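Local coordinates for protein oligogalacturonate lyase (PDB 3PE7) that probably cleaves oligogalacturonates by beta-elimination in the cytoplasm, as a seven-bladed beta-propeller that binds manganese and calcium ions, at residues A[37-42]-A[129-134]; A[79-84]-A[97-102]; A[101-106]-A[114-119]; A[125-130]-A[140-145]. All blocks are in the same frame, centred on the assembly; numbering follows the deposited sequence.

Contact 1 of 4, residues A[37-42]-A[129-134]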
loop_
_atom_site.group_PDB
_atom_site.type_symbol
_atom_site.label_atom_id
_atom_site.label_comp_id
_atom_site.label_asym_id
_atom_site.label_seq_id
_atom_site.Cartn_x
_atom_site.Cartn_y
_atom_site.Cartn_z
ATOM N N TYR A 37 -3.334 1.784 -1.890
ATOM C CA TYR A 37 -2.402 0.912 -1.188
ATOM C C TYR A 37 -2.317 1.309 0.300
ATOM O O TYR A 37 -2.347 2.502 0.644
ATOM C CB TYR A 37 -1.021 0.927 -1.851
ATOM C CG TYR A 37 -0.948 0.173 -3.162
ATOM C CD1 TYR A 37 -1.667 -1.010 -3.364
ATOM C CD2 TYR A 37 -0.102 0.610 -4.180
ATOM C CE1 TYR A 37 -1.561 -1.724 -4.584
ATOM C CE2 TYR A 37 0.013 -0.086 -5.377
ATOM C CZ TYR A 37 -0.712 -1.244 -5.576
ATOM O OH TYR A 37 -0.590 -1.918 -6.777
ATOM N N PHE A 38 -2.240 0.304 1.160
ATOM C CA PHE A 38 -2.425 0.488 2.606
ATOM C C PHE A 38 -1.386 1.366 3.293
ATOM O O PHE A 38 -1.653 1.911 4.368
ATOM C CB PHE A 38 -2.491 -0.877 3.328
ATOM C CG PHE A 38 -1.273 -1.728 3.130
ATOM C CD1 PHE A 38 -0.165 -1.603 3.968
ATOM C CD2 PHE A 38 -1.229 -2.644 2.071
ATOM C CE1 PHE A 38 0.976 -2.382 3.769
ATOM C CE2 PHE A 38 -0.092 -3.412 1.857
ATOM C CZ PHE A 38 1.006 -3.288 2.707
ATOM N N TYR A 39 -0.200 1.471 2.696
ATOM C CA TYR A 39 0.889 2.269 3.297
ATOM C C TYR A 39 0.863 3.746 2.874
ATOM O O TYR A 39 1.644 4.569 3.414
ATOM C CB TYR A 39 2.254 1.616 3.024
ATOM C CG TYR A 39 2.519 1.352 1.556
ATOM C CD1 TYR A 39 2.105 0.159 0.947
ATOM C CD2 TYR A 39 3.178 2.309 0.770
ATOM C CE1 TYR A 39 2.347 -0.082 -0.418
ATOM C CE2 TYR A 39 3.413 2.079 -0.574
ATOM C CZ TYR A 39 2.985 0.897 -1.166
ATOM O OH TYR A 39 3.237 0.681 -2.502
ATOM N N GLN A 40 -0.023 4.083 1.930
ATOM C CA GLN A 40 -0.166 5.458 1.394
ATOM C C GLN A 40 -1.305 6.204 2.094
ATOM O O GLN A 40 -2.406 5.654 2.286
ATOM C CB GLN A 40 -0.411 5.461 -0.132
ATOM C CG GLN A 40 0.718 4.828 -1.004
ATOM C CD GLN A 40 1.939 5.739 -1.166
ATOM O OE1 GLN A 40 2.311 6.100 -2.298
ATOM N NE2 GLN A 40 2.570 6.110 -0.050
ATOM N N LYS A 41 -1.056 7.459 2.482
ATOM C CA LYS A 41 -2.088 8.239 3.182
ATOM C C LYS A 41 -3.355 8.434 2.350
ATOM O O LYS A 41 -3.286 8.950 1.222
ATOM C CB LYS A 41 -1.538 9.609 3.629
ATOM C CG LYS A 41 -2.589 10.479 4.308
ATOM C CD LYS A 41 -1.979 11.815 4.741
ATOM C CE LYS A 41 -3.080 12.780 5.168
ATOM N NZ LYS A 41 -2.505 14.112 5.585
ATOM N N CYS A 42 -4.505 8.000 2.901
ATOM C CA CYS A 42 -5.808 8.214 2.258
ATOM C C CYS A 42 -6.856 8.951 3.094
ATOM O O CYS A 42 -7.799 9.466 2.543
ATOM C CB CYS A 42 -6.431 6.893 1.747
ATOM S SG CYS A 42 -6.669 5.619 3.029
ATOM N N THR A 129 5.280 1.918 -6.978
ATOM C CA THR A 129 4.669 3.084 -6.353
ATOM C C THR A 129 5.738 4.097 -5.918
ATOM O O THR A 129 6.740 3.713 -5.345
ATOM C CB THR A 129 3.825 2.645 -5.132
ATOM O OG1 THR A 129 2.833 1.690 -5.568
ATOM C CG2 THR A 129 3.109 3.827 -4.507
ATOM N N TRP A 130 5.506 5.371 -6.210
ATOM C CA TRP A 130 6.384 6.447 -5.716
ATOM C C TRP A 130 5.973 6.783 -4.286
ATOM O O TRP A 130 4.769 6.939 -4.006
ATOM C CB TRP A 130 6.256 7.680 -6.610
ATOM C CG TRP A 130 6.786 7.439 -7.972
ATOM C CD1 TRP A 130 6.130 6.851 -9.013
ATOM C CD2 TRP A 130 8.104 7.747 -8.445
ATOM N NE1 TRP A 130 6.959 6.781 -10.120
ATOM C CE2 TRP A 130 8.177 7.325 -9.795
ATOM C CE3 TRP A 130 9.234 8.333 -7.859
ATOM C CZ2 TRP A 130 9.336 7.487 -10.575
ATOM C CZ3 TRP A 130 10.392 8.487 -8.634
ATOM C CH2 TRP A 130 10.429 8.070 -9.977
ATOM N N VAL A 131 6.950 6.905 -3.380
ATOM C CA VAL A 131 6.635 7.108 -1.949
ATOM C C VAL A 131 7.338 8.363 -1.448
ATOM O O VAL A 131 8.523 8.547 -1.701
ATOM C CB VAL A 131 7.072 5.877 -1.098
ATOM C CG1 VAL A 131 7.009 6.180 0.418
ATOM C CG2 VAL A 131 6.205 4.677 -1.443
ATOM N N ALA A 132 6.599 9.216 -0.740
ATOM C CA ALA A 132 7.167 10.482 -0.266
ATOM C C ALA A 132 7.872 10.333 1.069
ATOM O O ALA A 132 7.619 9.399 1.830
ATOM C CB ALA A 132 6.083 11.552 -0.170
ATOM N N ASN A 133 8.774 11.273 1.343
ATOM C CA ASN A 133 9.287 11.454 2.694
ATOM C C ASN A 133 8.217 12.093 3.599
ATOM O O ASN A 133 7.182 12.556 3.124
ATOM C CB ASN A 133 10.581 12.288 2.647
ATOM C CG ASN A 133 10.350 13.728 2.181
ATOM O OD1 ASN A 133 9.373 14.035 1.516
ATOM N ND2 ASN A 133 11.263 14.618 2.555
ATOM N N SER A 134 8.444 12.093 4.910
ATOM C CA SER A 134 7.428 12.598 5.832
ATOM C C SER A 134 7.084 14.065 5.586
ATOM O O SER A 134 5.923 14.467 5.711
ATOM C CB SER A 134 7.876 12.391 7.276
ATOM O OG SER A 134 7.943 11.009 7.583
#
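Near the manganese site of the seven-bladed propeller, Y37, Y39 and Q40 of a type I turn meet T129 and V131 on strand 124-132. The turn runs from Y37 to Q40 and is closed by Q40 N bonding to Y37 O at 3.1 Å. T129 is the hub. Its OG1, set anti to the carbonyl carbon (chi1 -57°), faces the turn and touches two tyrosines. The Y37 ring presents its edge, with CE2 3.3 Å from T129 OG1 and the oxygen near the ring plane. The phenol of Y39 comes tip to tip with the threonine, and T129 OG1 may donate a weak hydrogen bond to Y39 OH, 3.3 Å away. CG of Y39 lies between its backbone N and carbonyl carbon (chi1 54°). Farther along, Y39 CE2 rests 3.9 Å from V131 CG2, a methyl at the ring edge. The Q40 side chain, bent at chi2, reaches toward T129 tip to tip; its CD is 4.0 Å from T129 CG2. Y37 also packs on Q350 and H355, two ligands of the manganese ion. Y37 is thus a second-shell residue, and T129 stands behind it. The one polar link from Y39 to T129 is weak and Y37 offers only a ring edge, so packing probably does more than polar bonding to hold the turn against the strand.

Contact 2 of 4, residues A[79-84]-A[97-102]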
loop_
_atom_site.group_PDB
_atom_site.type_symbol
_atom_site.label_atom_id
_atom_site.label_comp_id
_atom_site.label_asym_id
_atom_site.label_seq_id
_atom_site.Cartn_x
_atom_site.Cartn_y
_atom_site.Cartn_z
ATOM N N ARG A 79 -8.483 8.424 -18.857
ATOM C CA ARG A 79 -8.294 6.962 -18.898
ATOM C C ARG A 79 -7.002 6.339 -18.332
ATOM O O ARG A 79 -6.869 5.103 -18.316
ATOM C CB ARG A 79 -8.529 6.455 -20.338
ATOM C CG ARG A 79 -9.957 6.709 -20.827
ATOM N N GLY A 80 -6.069 7.156 -17.869
ATOM C CA GLY A 80 -4.758 6.638 -17.472
ATOM C C GLY A 80 -4.353 6.773 -16.015
ATOM O O GLY A 80 -3.167 6.810 -15.715
ATOM N N ASP A 81 -5.321 6.851 -15.102
ATOM C CA ASP A 81 -4.964 7.008 -13.679
ATOM C C ASP A 81 -4.563 5.683 -13.076
ATOM O O ASP A 81 -5.253 4.680 -13.276
ATOM C CB ASP A 81 -6.130 7.555 -12.847
ATOM C CG ASP A 81 -6.581 8.934 -13.286
ATOM O OD1 ASP A 81 -5.845 9.608 -14.046
ATOM O OD2 ASP A 81 -7.696 9.325 -12.867
ATOM N N ASN A 82 -3.475 5.681 -12.314
ATOM C CA ASN A 82 -3.196 4.568 -11.423
ATOM C C ASN A 82 -3.829 4.960 -10.102
ATOM O O ASN A 82 -3.348 5.869 -9.424
ATOM C CB ASN A 82 -1.699 4.345 -11.258
ATOM C CG ASN A 82 -1.377 3.232 -10.287
ATOM O OD1 ASN A 82 -1.953 3.145 -9.193
ATOM N ND2 ASN A 82 -0.423 2.378 -10.671
ATOM N N THR A 83 -4.927 4.290 -9.775
ATOM C CA THR A 83 -5.735 4.638 -8.608
ATOM C C THR A 83 -5.269 3.947 -7.322
ATOM O O THR A 83 -5.927 4.049 -6.269
ATOM C CB THR A 83 -7.245 4.383 -8.841
ATOM O OG1 THR A 83 -7.443 3.050 -9.348
ATOM C CG2 THR A 83 -7.800 5.420 -9.834
ATOM N N PHE A 84 -4.123 3.278 -7.381
ATOM C CA PHE A 84 -3.650 2.568 -6.198
ATOM C C PHE A 84 -2.527 3.301 -5.483
ATOM O O PHE A 84 -2.471 3.312 -4.254
ATOM C CB PHE A 84 -3.189 1.145 -6.568
ATOM C CG PHE A 84 -4.328 0.260 -6.979
ATOM C CD1 PHE A 84 -4.849 0.340 -8.281
ATOM C CD2 PHE A 84 -4.905 -0.619 -6.071
ATOM C CE1 PHE A 84 -5.912 -0.467 -8.659
ATOM C CE2 PHE A 84 -5.962 -1.425 -6.440
ATOM C CZ PHE A 84 -6.465 -1.347 -7.724
ATOM N N TYR A 97 -0.314 11.447 -7.577
ATOM C CA TYR A 97 -0.603 10.172 -8.229
ATOM C C TYR A 97 0.104 10.124 -9.579
ATOM O O TYR A 97 0.598 11.143 -10.065
ATOM C CB TYR A 97 -2.124 9.990 -8.419
ATOM C CG TYR A 97 -2.688 10.789 -9.576
ATOM C CD1 TYR A 97 -2.892 12.172 -9.476
ATOM C CD2 TYR A 97 -3.021 10.162 -10.787
ATOM C CE1 TYR A 97 -3.418 12.906 -10.546
ATOM C CE2 TYR A 97 -3.542 10.904 -11.860
ATOM C CZ TYR A 97 -3.733 12.264 -11.733
ATOM O OH TYR A 97 -4.234 13.005 -12.789
ATOM N N VAL A 98 0.140 8.940 -10.179
ATOM C CA VAL A 98 0.768 8.758 -11.492
ATOM C C VAL A 98 -0.295 8.602 -12.595
ATOM O O VAL A 98 -1.227 7.782 -12.496
ATOM C CB VAL A 98 1.717 7.554 -11.520
ATOM C CG1 VAL A 98 2.342 7.389 -12.934
ATOM C CG2 VAL A 98 2.811 7.701 -10.470
ATOM N N LYS A 99 -0.132 9.403 -13.642
ATOM C CA LYS A 99 -1.017 9.374 -14.797
ATOM C C LYS A 99 -0.230 8.856 -15.996
ATOM O O LYS A 99 0.931 9.236 -16.208
ATOM C CB LYS A 99 -1.552 10.769 -15.088
ATOM C CG LYS A 99 -2.860 10.796 -15.900
ATOM C CD LYS A 99 -3.062 12.140 -16.593
ATOM C CE LYS A 99 -2.789 13.328 -15.676
ATOM N NZ LYS A 99 -3.315 14.631 -16.207
ATOM N N ASP A 100 -0.870 7.964 -16.753
ATOM C CA ASP A 100 -0.302 7.393 -17.975
ATOM C C ASP A 100 1.030 6.695 -17.768
ATOM O O ASP A 100 1.871 6.663 -18.671
ATOM C CB ASP A 100 -0.246 8.450 -19.094
ATOM C CG ASP A 100 -1.622 8.838 -19.577
ATOM O OD1 ASP A 100 -2.493 7.950 -19.675
ATOM O OD2 ASP A 100 -1.848 10.035 -19.839
ATOM N N GLY A 101 1.216 6.132 -16.574
ATOM C CA GLY A 101 2.424 5.405 -16.235
ATOM C C GLY A 101 3.689 6.216 -16.004
ATOM O O GLY A 101 4.623 5.708 -15.404
ATOM N N ARG A 102 3.714 7.471 -16.443
ATOM C CA ARG A 102 4.976 8.231 -16.552
ATOM C C ARG A 102 4.959 9.595 -15.855
ATOM O O ARG A 102 6.013 10.130 -15.502
ATOM C CB ARG A 102 5.335 8.444 -18.040
ATOM C CG ARG A 102 4.360 9.378 -18.764
ATOM C CD ARG A 102 4.274 9.151 -20.267
ATOM N NE ARG A 102 3.043 9.735 -20.815
ATOM C CZ ARG A 102 2.738 9.828 -22.110
ATOM N NH1 ARG A 102 3.569 9.379 -23.049
ATOM N NH2 ARG A 102 1.588 10.387 -22.464
HETATM O O HOH W 1 -0.565 5.623 -14.389
HETATM O O HOH W 2 -5.874 12.049 -14.998
HETATM O O HOH W 3 -0.626 6.605 -8.685
#
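D81 and K99 lie side by side and point the same way, while the D81 and Y97 side chains cross obliquely, carboxylate and ring planes 78° apart. D81 CG is anti to the carbonyl carbon (chi1 -62°), which sets it beside the backbone N, and the carboxylate ends near strand 94-99. There OD1 of D81 approaches CE2 of Y97 at 3.4 Å and CG of K99 at 3.7 Å. The other carboxylate oxygen, OD2, bonds to T76 OG1, while Y97 OH bonds to E114; a water may bridge D81 OD1 and Y97 OH as well. K99 NZ remains 6.0 Å from D81 OD1, so any attraction between them is probably weak. The backbones join as well: D100 N donates to G80 O at 2.8 Å, and N82 N to V98 O at 3.1 Å, the latter nearly straight at 169°. One water is held by G80 O, V98 O and G101 N, and another links N82 O to V98 N, spreading the backbone pairing through solvent. N82 OD1 takes the backbone N of F84, forming an Asx turn. The pairing is a single beta bridge, D81 with K99, by which the loop leading into strand 87-88 runs beside the next strand of this propeller blade.

Contact 3 of 4, residues A[101-106]-A[114-119]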
loop_
_atom_site.group_PDB
_atom_site.type_symbol
_atom_site.label_atom_id
_atom_site.label_comp_id
_atom_site.label_asym_id
_atom_site.label_seq_id
_atom_site.Cartn_x
_atom_site.Cartn_y
_atom_site.Cartn_z
ATOM N N GLY A 101 1.216 6.132 -16.574
ATOM C CA GLY A 101 2.424 5.405 -16.235
ATOM C C GLY A 101 3.689 6.216 -16.004
ATOM O O GLY A 101 4.623 5.708 -15.404
ATOM N N ARG A 102 3.714 7.471 -16.443
ATOM C CA ARG A 102 4.976 8.231 -16.552
ATOM C C ARG A 102 4.959 9.595 -15.855
ATOM O O ARG A 102 6.013 10.130 -15.502
ATOM C CB ARG A 102 5.335 8.444 -18.040
ATOM C CG ARG A 102 4.360 9.378 -18.764
ATOM C CD ARG A 102 4.274 9.151 -20.267
ATOM N NE ARG A 102 3.043 9.735 -20.815
ATOM C CZ ARG A 102 2.738 9.828 -22.110
ATOM N NH1 ARG A 102 3.569 9.379 -23.049
ATOM N NH2 ARG A 102 1.588 10.387 -22.464
ATOM N N ASN A 103 3.774 10.166 -15.690
ATOM C CA ASN A 103 3.657 11.537 -15.194
ATOM C C ASN A 103 3.253 11.568 -13.728
ATOM O O ASN A 103 2.112 11.217 -13.404
ATOM C CB ASN A 103 2.603 12.301 -16.001
ATOM C CG ASN A 103 2.989 12.462 -17.463
ATOM O OD1 ASN A 103 4.145 12.715 -17.780
ATOM N ND2 ASN A 103 2.019 12.296 -18.361
ATOM N N LEU A 104 4.191 11.963 -12.865
ATOM C CA LEU A 104 3.872 12.139 -11.452
ATOM C C LEU A 104 3.165 13.484 -11.301
ATOM O O LEU A 104 3.757 14.542 -11.580
ATOM C CB LEU A 104 5.140 12.039 -10.586
ATOM C CG LEU A 104 4.977 11.925 -9.054
ATOM C CD1 LEU A 104 4.451 13.215 -8.398
ATOM C CD2 LEU A 104 4.123 10.733 -8.623
ATOM N N MET A 105 1.906 13.441 -10.873
ATOM C CA MET A 105 1.036 14.612 -10.838
ATOM C C MET A 105 0.793 15.059 -9.405
ATOM O O MET A 105 0.771 14.229 -8.495
ATOM C CB MET A 105 -0.339 14.290 -11.440
ATOM C CG MET A 105 -0.325 13.634 -12.815
ATOM S SD MET A 105 0.415 14.723 -14.065
ATOM C CE MET A 105 -0.705 16.103 -13.998
ATOM N N ARG A 106 0.597 16.364 -9.238
ATOM C CA ARG A 106 0.096 16.957 -7.999
ATOM C C ARG A 106 -1.228 17.642 -8.277
ATOM O O ARG A 106 -1.341 18.491 -9.182
ATOM C CB ARG A 106 1.099 17.968 -7.417
ATOM C CG ARG A 106 0.687 18.542 -6.035
ATOM C CD ARG A 106 1.603 19.717 -5.636
ATOM N NE ARG A 106 1.227 20.284 -4.337
ATOM C CZ ARG A 106 0.272 21.188 -4.139
ATOM N NH1 ARG A 106 -0.442 21.683 -5.148
ATOM N NH2 ARG A 106 0.034 21.621 -2.906
ATOM N N GLU A 114 -4.096 20.590 -11.768
ATOM C CA GLU A 114 -2.998 19.635 -11.711
ATOM C C GLU A 114 -1.704 20.192 -12.299
ATOM O O GLU A 114 -1.722 20.989 -13.234
ATOM C CB GLU A 114 -3.363 18.309 -12.421
ATOM C CG GLU A 114 -4.783 17.819 -12.133
ATOM C CD GLU A 114 -4.984 16.337 -12.422
ATOM O OE1 GLU A 114 -3.978 15.605 -12.675
ATOM O OE2 GLU A 114 -6.163 15.912 -12.405
ATOM N N ASN A 115 -0.584 19.739 -11.761
ATOM C CA ASN A 115 0.735 20.080 -12.281
ATOM C C ASN A 115 1.536 18.798 -12.445
ATOM O O ASN A 115 1.511 17.928 -11.560
ATOM C CB ASN A 115 1.446 21.013 -11.284
ATOM C CG ASN A 115 2.792 21.476 -11.773
ATOM O OD1 ASN A 115 2.898 22.133 -12.820
ATOM N ND2 ASN A 115 3.842 21.155 -11.016
ATOM N N VAL A 116 2.261 18.655 -13.552
ATOM C CA VAL A 116 3.171 17.514 -13.621
ATOM C C VAL A 116 4.487 17.834 -12.910
ATOM O O VAL A 116 5.214 18.759 -13.285
ATOM C CB VAL A 116 3.298 16.848 -15.056
ATOM C CG1 VAL A 116 2.782 17.716 -16.131
ATOM C CG2 VAL A 116 4.705 16.272 -15.319
ATOM N N VAL A 117 4.755 17.090 -11.845
ATOM C CA VAL A 117 5.919 17.360 -11.018
ATOM C C VAL A 117 7.169 16.740 -11.638
ATOM O O VAL A 117 8.247 17.347 -11.628
ATOM C CB VAL A 117 5.717 16.853 -9.568
ATOM C CG1 VAL A 117 6.997 16.985 -8.779
ATOM C CG2 VAL A 117 4.578 17.622 -8.883
ATOM N N TYR A 118 7.025 15.532 -12.179
ATOM C CA TYR A 118 8.157 14.807 -12.753
ATOM C C TYR A 118 7.635 13.861 -13.816
ATOM O O TYR A 118 6.566 13.267 -13.634
ATOM C CB TYR A 118 8.926 14.012 -11.674
ATOM C CG TYR A 118 9.992 13.061 -12.195
ATOM C CD1 TYR A 118 9.757 11.682 -12.261
ATOM C CD2 TYR A 118 11.248 13.535 -12.606
ATOM C CE1 TYR A 118 10.726 10.799 -12.725
ATOM C CE2 TYR A 118 12.244 12.649 -13.072
ATOM C CZ TYR A 118 11.965 11.278 -13.142
ATOM O OH TYR A 118 12.933 10.395 -13.598
ATOM N N GLN A 119 8.383 13.736 -14.916
ATOM C CA GLN A 119 8.071 12.756 -15.950
ATOM C C GLN A 119 9.205 11.745 -16.088
ATOM O O GLN A 119 10.372 12.118 -16.280
ATOM C CB GLN A 119 7.811 13.440 -17.294
ATOM C CG GLN A 119 7.494 12.466 -18.416
ATOM C CD GLN A 119 7.078 13.160 -19.686
ATOM O OE1 GLN A 119 7.906 13.427 -20.550
ATOM N NE2 GLN A 119 5.797 13.472 -19.803
#
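The amides of N103 and Q119 lie side by side, pointing the same way, with their planes 32° apart. Q119 NE2 donates to N103 OD1 at 2.7 Å, in the carbonyl plane and only 2° out of the Q119 amide plane. The N-H is almost straight toward its acceptor (175°). The Q119 chain is extended beyond CG, and its CG also passes 3.4 Å from N103 OD1. On the same face of the sheet M105 folds back, bent at chi2 and chi3: SD reaches V116 CB at 3.7 Å, and CE comes 3.6 Å from E114 OE1, an oxygen also bonded by Y97 OH. Outside the two strands, K3 NZ pairs with E114 OE2 in a salt bridge. N103, M105, V116 and Q119 belong to the antiparallel hairpin of strands 103-108 and 114-119, the outer pair of a propeller blade. Its register slips at a classic beta bulge, where V117 and Y118 both face L104. The L104 carbonyl oxygen takes V117 N at 2.7 Å, with a weak second bond from Y118 N, and L104 N reaches Y118 O at 2.8 Å. L104, on the opposite face, lies alongside V117, its CD1 4.0 Å from V117 CB, and R106 CB packs on V117 CG2.

Contact 4 of 4, residues A[125-130]-A[140-145]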
loop_
_atom_site.group_PDB
_atom_site.type_symbol
_atom_site.label_atom_id
_atom_site.label_comp_id
_atom_site.label_asym_id
_atom_site.label_seq_id
_atom_site.Cartn_x
_atom_site.Cartn_y
_atom_site.Cartn_z
ATOM N N VAL A 125 10.977 3.172 -17.825
ATOM C CA VAL A 125 9.583 2.910 -17.464
ATOM C C VAL A 125 9.476 2.912 -15.930
ATOM O O VAL A 125 10.229 2.209 -15.248
ATOM C CB VAL A 125 9.088 1.546 -18.014
ATOM C CG1 VAL A 125 7.601 1.354 -17.728
ATOM C CG2 VAL A 125 9.365 1.421 -19.511
ATOM N N GLY A 126 8.537 3.699 -15.409
ATOM C CA GLY A 126 8.265 3.690 -13.969
ATOM C C GLY A 126 7.763 2.315 -13.543
ATOM O O GLY A 126 6.932 1.706 -14.223
ATOM N N TYR A 127 8.289 1.822 -12.426
ATOM C CA TYR A 127 7.866 0.554 -11.848
ATOM C C TYR A 127 7.414 0.733 -10.402
ATOM O O TYR A 127 8.130 1.296 -9.582
ATOM C CB TYR A 127 8.962 -0.514 -11.922
ATOM C CG TYR A 127 8.585 -1.762 -11.154
ATOM C CD1 TYR A 127 9.092 -2.004 -9.870
ATOM C CD2 TYR A 127 7.668 -2.678 -11.686
ATOM C CE1 TYR A 127 8.717 -3.146 -9.143
ATOM C CE2 TYR A 127 7.287 -3.812 -10.965
ATOM C CZ TYR A 127 7.820 -4.038 -9.700
ATOM O OH TYR A 127 7.439 -5.140 -8.989
ATOM N N GLY A 128 6.219 0.244 -10.100
ATOM C CA GLY A 128 5.673 0.316 -8.738
ATOM C C GLY A 128 5.258 1.711 -8.295
ATOM O O GLY A 128 4.935 2.587 -9.116
ATOM N N THR A 129 5.280 1.918 -6.978
ATOM C CA THR A 129 4.669 3.084 -6.353
ATOM C C THR A 129 5.738 4.097 -5.918
ATOM O O THR A 129 6.740 3.713 -5.345
ATOM C CB THR A 129 3.825 2.645 -5.132
ATOM O OG1 THR A 129 2.833 1.690 -5.568
ATOM C CG2 THR A 129 3.109 3.827 -4.507
ATOM N N TRP A 130 5.506 5.371 -6.210
ATOM C CA TRP A 130 6.384 6.447 -5.716
ATOM C C TRP A 130 5.973 6.783 -4.286
ATOM O O TRP A 130 4.769 6.939 -4.006
ATOM C CB TRP A 130 6.256 7.680 -6.610
ATOM C CG TRP A 130 6.786 7.439 -7.972
ATOM C CD1 TRP A 130 6.130 6.851 -9.013
ATOM C CD2 TRP A 130 8.104 7.747 -8.445
ATOM N NE1 TRP A 130 6.959 6.781 -10.120
ATOM C CE2 TRP A 130 8.177 7.325 -9.795
ATOM C CE3 TRP A 130 9.234 8.333 -7.859
ATOM C CZ2 TRP A 130 9.336 7.487 -10.575
ATOM C CZ3 TRP A 130 10.392 8.487 -8.634
ATOM C CH2 TRP A 130 10.429 8.070 -9.977
ATOM N N VAL A 140 10.742 8.729 -3.543
ATOM C CA VAL A 140 11.555 7.638 -4.085
ATOM C C VAL A 140 10.685 6.713 -4.944
ATOM O O VAL A 140 9.496 6.526 -4.670
ATOM C CB VAL A 140 12.334 6.825 -3.022
ATOM C CG1 VAL A 140 13.554 7.624 -2.537
ATOM C CG2 VAL A 140 11.445 6.414 -1.837
ATOM N N GLY A 141 11.298 6.156 -5.989
ATOM C CA GLY A 141 10.608 5.221 -6.884
ATOM C C GLY A 141 11.603 4.471 -7.741
ATOM O O GLY A 141 12.789 4.800 -7.753
ATOM N N ILE A 142 11.121 3.473 -8.478
ATOM C CA ILE A 142 11.974 2.667 -9.348
ATOM C C ILE A 142 11.689 2.986 -10.808
ATOM O O ILE A 142 10.545 3.131 -11.194
ATOM C CB ILE A 142 11.750 1.147 -9.123
ATOM C CG1 ILE A 142 12.022 0.751 -7.662
ATOM C CG2 ILE A 142 12.622 0.296 -10.067
ATOM C CD1 ILE A 142 13.430 1.039 -7.169
ATOM N N GLU A 143 12.747 3.110 -11.602
ATOM C CA GLU A 143 12.622 3.154 -13.061
ATOM C C GLU A 143 13.411 2.006 -13.663
ATOM O O GLU A 143 14.511 1.677 -13.200
ATOM C CB GLU A 143 13.129 4.492 -13.608
ATOM C CG GLU A 143 12.261 5.683 -13.181
ATOM C CD GLU A 143 12.835 7.018 -13.592
ATOM O OE1 GLU A 143 13.913 7.048 -14.243
ATOM O OE2 GLU A 143 12.181 8.033 -13.276
ATOM N N ILE A 144 12.839 1.374 -14.684
ATOM C CA ILE A 144 13.467 0.217 -15.326
ATOM C C ILE A 144 13.769 0.596 -16.771
ATOM O O ILE A 144 12.962 1.267 -17.413
ATOM C CB ILE A 144 12.539 -1.028 -15.280
ATOM C CG1 ILE A 144 12.185 -1.354 -13.813
ATOM C CG2 ILE A 144 13.179 -2.223 -16.030
ATOM C CD1 ILE A 144 11.412 -2.681 -13.574
ATOM N N ARG A 145 14.940 0.210 -17.267
ATOM C CA ARG A 145 15.301 0.573 -18.629
ATOM C C ARG A 145 14.259 -0.016 -19.576
ATOM O O ARG A 145 13.877 -1.173 -19.426
ATOM C CB ARG A 145 16.709 0.073 -18.978
ATOM C CG ARG A 145 17.265 0.749 -20.210
ATOM C CD ARG A 145 18.638 0.214 -20.606
ATOM N NE ARG A 145 19.665 0.484 -19.600
ATOM C CZ ARG A 145 20.220 1.677 -19.373
ATOM N NH1 ARG A 145 19.860 2.747 -20.075
ATOM N NH2 ARG A 145 21.158 1.800 -18.439
HETATM O O HOH W 4 8.600 2.175 -7.033
HETATM O O HOH W 5 8.459 4.173 -9.437
#
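V125 N donates to I144 O at 2.8 Å, and I144 N returns the bond to V125 O at the same distance, so V125 and I144 form an antiparallel hydrogen-bonded pair. Y127 N then bonds to I142 O at 2.9 Å, the donor standing 35° above the carbonyl plane. Past this point the chain turns a corner at G128, and a water bridges: it accepts from I142 N and lies by Y127 O and T129 O. On one face Y127 sits alongside I142 and I144. Its CB touches I144 CD1 at 3.7 Å, and CD1 of its ring has I142 CB at the edge; W189 meets the ring edge-to-face. On the other side of the corner the indole of W130 lies against the backbone of G141, whose CA is over the ring face, 3.8 Å from the six-membered ring's centroid and 22° off its normal: a CH-pi contact that glycine permits by having no side chain. E143 OE2 is in plane at the ring's rim, 3.7 Å from CH2 of W130. That oxygen bonds to Y118 OH of strand 114-119, and OE1 forms a salt bridge with R169. The hairpin forms the first two strands of its own blade and is flanked by neighbours: V98, L104 and Y118 of the preceding blade border W130, strand 168-174 continues the sheet, and strand 190-196 of the next blade packs on V140 and I142.

From the N terminus, residues 37-42 open the longest loop, which contact 1 closes 87 residues later on strand 124-132. Contacts 2 and 3 nest within it. Contact 2 closes the short loop from 79-84 to strand 94-99, and contact 3 starts on the same residues, G101 and R102, closing the hairpin to 114-119. Contact 4 begins on the segment where contact 1 ends, sharing T129 and W130, and closes at 140-145. F84 bonds to Y37 through the backbone, tying contact 2 to contact 1. W130 packs against V98, L104 and Y118, joining the sheet holding contacts 2 and 3 to the next propeller blade.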